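Local coordinates for putative short-chain oxidoreductase (Thermus thermophilus, PDB 2YUT) that probably acts as an NADP-dependent oxidoreductase of the short-chain dehydrogenase/reductase family, binding the dinucleotide in a Rossmann fold, at the interface of chains A and B. Numbering follows the deposited sequence. Chains: chain A/B, Putative short-chain oxidoreductase.

The interface of chains A and B. Residues chain A 80, 82-83, 90, 132-133; chain B 105-106, 144, 148, 151-152.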
loop_
_atom_site.group_PDB
_atom_site.type_symbol
_atom_site.label_atom_id
_atom_site.label_comp_id
_atom_site.label_asym_id
_atom_site.label_seq_id
_atom_site.Cartn_x
_atom_site.Cartn_y
_atom_site.Cartn_z
ATOM N N ALA A 80 6.016 13.534 -6.852
ATOM C CA ALA A 80 6.805 14.128 -5.778
ATOM C C ALA A 80 7.929 13.198 -5.344
ATOM O O ALA A 80 7.820 11.979 -5.466
ATOM C CB ALA A 80 5.920 14.451 -4.593
ATOM N N VAL A 82 10.469 11.523 -2.473
ATOM C CA VAL A 82 10.216 11.052 -1.118
ATOM C C VAL A 82 11.102 11.796 -0.130
ATOM O O VAL A 82 10.930 11.679 1.083
ATOM C CB VAL A 82 10.506 9.545 -0.988
ATOM C CG1 VAL A 82 9.666 8.769 -1.988
ATOM C CG2 VAL A 82 11.990 9.280 -1.208
ATOM N N ARG A 83 12.045 12.569 -0.657
ATOM C CA ARG A 83 12.982 13.305 0.178
ATOM C C ARG A 83 12.575 14.742 0.474
ATOM O O ARG A 83 13.158 15.383 1.348
ATOM C CB ARG A 83 14.370 13.267 -0.467
ATOM C CG ARG A 83 14.946 11.860 -0.530
ATOM C CD ARG A 83 15.309 11.371 0.868
ATOM N NE ARG A 83 16.585 11.920 1.314
ATOM C CZ ARG A 83 16.951 12.035 2.586
ATOM N NH1 ARG A 83 16.131 11.648 3.554
ATOM N NH2 ARG A 83 18.144 12.529 2.893
ATOM N N VAL A 90 1.356 10.926 0.085
ATOM C CA VAL A 90 1.226 9.503 0.380
ATOM C C VAL A 90 -0.145 9.183 0.976
ATOM O O VAL A 90 -0.811 8.241 0.549
ATOM C CB VAL A 90 2.331 9.023 1.352
ATOM C CG1 VAL A 90 2.121 7.553 1.701
ATOM C CG2 VAL A 90 3.694 9.207 0.708
ATOM N N ALA A 132 6.503 7.484 -6.169
ATOM C CA ALA A 132 6.507 6.583 -5.018
ATOM C C ALA A 132 5.136 6.492 -4.349
ATOM O O ALA A 132 4.634 5.400 -4.091
ATOM C CB ALA A 132 7.547 7.038 -4.005
ATOM N N ALA A 133 4.531 7.641 -4.072
ATOM C CA ALA A 133 3.222 7.663 -3.430
ATOM C C ALA A 133 2.190 6.883 -4.257
ATOM O O ALA A 133 1.510 5.999 -3.734
ATOM C CB ALA A 133 2.771 9.103 -3.223
ATOM N N LEU B 105 12.046 8.216 6.220
ATOM C CA LEU B 105 12.861 8.324 5.018
ATOM C C LEU B 105 12.936 9.746 4.466
ATOM O O LEU B 105 13.947 10.147 3.892
ATOM C CB LEU B 105 12.323 7.377 3.940
ATOM C CG LEU B 105 13.147 7.266 2.657
ATOM C CD1 LEU B 105 14.578 6.849 3.001
ATOM C CD2 LEU B 105 12.503 6.257 1.718
ATOM N N LYS B 106 11.868 10.510 4.642
ATOM C CA LYS B 106 11.842 11.874 4.144
ATOM C C LYS B 106 12.736 12.829 4.929
ATOM O O LYS B 106 13.403 13.677 4.346
ATOM C CB LYS B 106 10.410 12.418 4.167
ATOM C CG LYS B 106 10.307 13.899 3.792
ATOM C CD LYS B 106 8.867 14.404 3.883
ATOM C CE LYS B 106 8.765 15.872 3.485
ATOM N NZ LYS B 106 7.393 16.411 3.694
ATOM N N TYR B 144 6.726 1.558 -2.551
ATOM C CA TYR B 144 7.238 2.883 -2.226
ATOM C C TYR B 144 8.767 2.915 -2.307
ATOM O O TYR B 144 9.357 3.819 -2.908
ATOM C CB TYR B 144 6.807 3.269 -0.813
ATOM C CG TYR B 144 7.034 4.724 -0.478
ATOM C CD1 TYR B 144 6.228 5.719 -1.033
ATOM C CD2 TYR B 144 8.036 5.106 0.412
ATOM C CE1 TYR B 144 6.410 7.057 -0.708
ATOM C CE2 TYR B 144 8.228 6.445 0.746
ATOM C CZ TYR B 144 7.410 7.413 0.181
ATOM O OH TYR B 144 7.590 8.733 0.506
ATOM N N ALA B 148 11.493 4.842 -4.752
ATOM C CA ALA B 148 12.427 5.763 -4.118
ATOM C C ALA B 148 13.882 5.340 -4.289
ATOM O O ALA B 148 14.793 6.128 -4.046
ATOM C CB ALA B 148 12.101 5.880 -2.629
ATOM N N GLU B 151 16.149 7.607 -6.370
ATOM C CA GLU B 151 16.217 8.930 -5.760
ATOM C C GLU B 151 17.291 8.930 -4.674
ATOM O O GLU B 151 18.129 9.826 -4.615
ATOM C CB GLU B 151 14.877 9.305 -5.126
ATOM C CG GLU B 151 13.767 9.617 -6.109
ATOM C CD GLU B 151 12.483 10.027 -5.411
ATOM O OE1 GLU B 151 12.533 10.940 -4.557
ATOM O OE2 GLU B 151 11.424 9.439 -5.719
ATOM N N LEU B 152 17.251 7.918 -3.814
ATOM C CA LEU B 152 18.206 7.803 -2.719
ATOM C C LEU B 152 19.624 7.489 -3.185
ATOM O O LEU B 152 20.592 8.002 -2.625
ATOM C CB LEU B 152 17.727 6.740 -1.724
ATOM C CG LEU B 152 16.676 7.201 -0.705
ATOM C CD1 LEU B 152 17.331 8.141 0.303
ATOM C CD2 LEU B 152 15.512 7.898 -1.410
HETATM O O HOH W 1 8.595 9.441 -5.534
HETATM O O HOH W 2 9.459 9.432 2.151
#
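A loop-into-groove contact joins the two copies of this short-chain dehydrogenase/reductase: A:Val82 and A:Arg83 settle against B:Tyr144, B:Glu151 and B:Leu152 of helix 132-153 and the end of helix 89-107 in chain B. Pairing through these two long helices is the common SDR mode of dimerisation, so the two-fold assembly, which repeats the contact with chains exchanged, is likely to be the biological dimer. It illustrates how a short loop can be held by apolar packing and by bonds to its backbone. A:Val82 brings both methyls into play. CG1 lies over the hydroxyl end of B:Tyr144, 3.4 Å from CZ, while CG2 turns to B:Ala148 CB at 3.7 Å and to B:Leu152. The tyrosine swings away from its own helix, CG anti to the backbone N (chi1 -168°), and reaches the partner, where A:Ala132 CB touches CE1 and CD1 and A:Val90 CG2 meets CE1, 3.7 Å away. Its OH meets a water in the ring plane at 2.6 Å, and that water also contacts A:Val82 O, tying the phenol to the loop. At the other end of the valine, B:Glu151 OE1 accepts the A:Val82 N-H through its syn lone pair at 3.0 Å. OE2 of the same carboxylate contacts a second water, shared with A:Ala80 O and A:Ala132 N, the latter at the start of helix 132-153; the helix end would tend to favour the negative charge. A:Arg83, bent at chi2 and chi3 (-70° and -80°), crosses B:Leu152 at about a right angle, its CD against CD1, and delivers NH1 to B:Leu105 O, 2.7 Å away and nearly in the guanidinium plane. Replacing A:Arg83 with an alanine would probably leave the B:Leu105 carbonyl near the helix end without this donor and uncover one flank of B:Leu152.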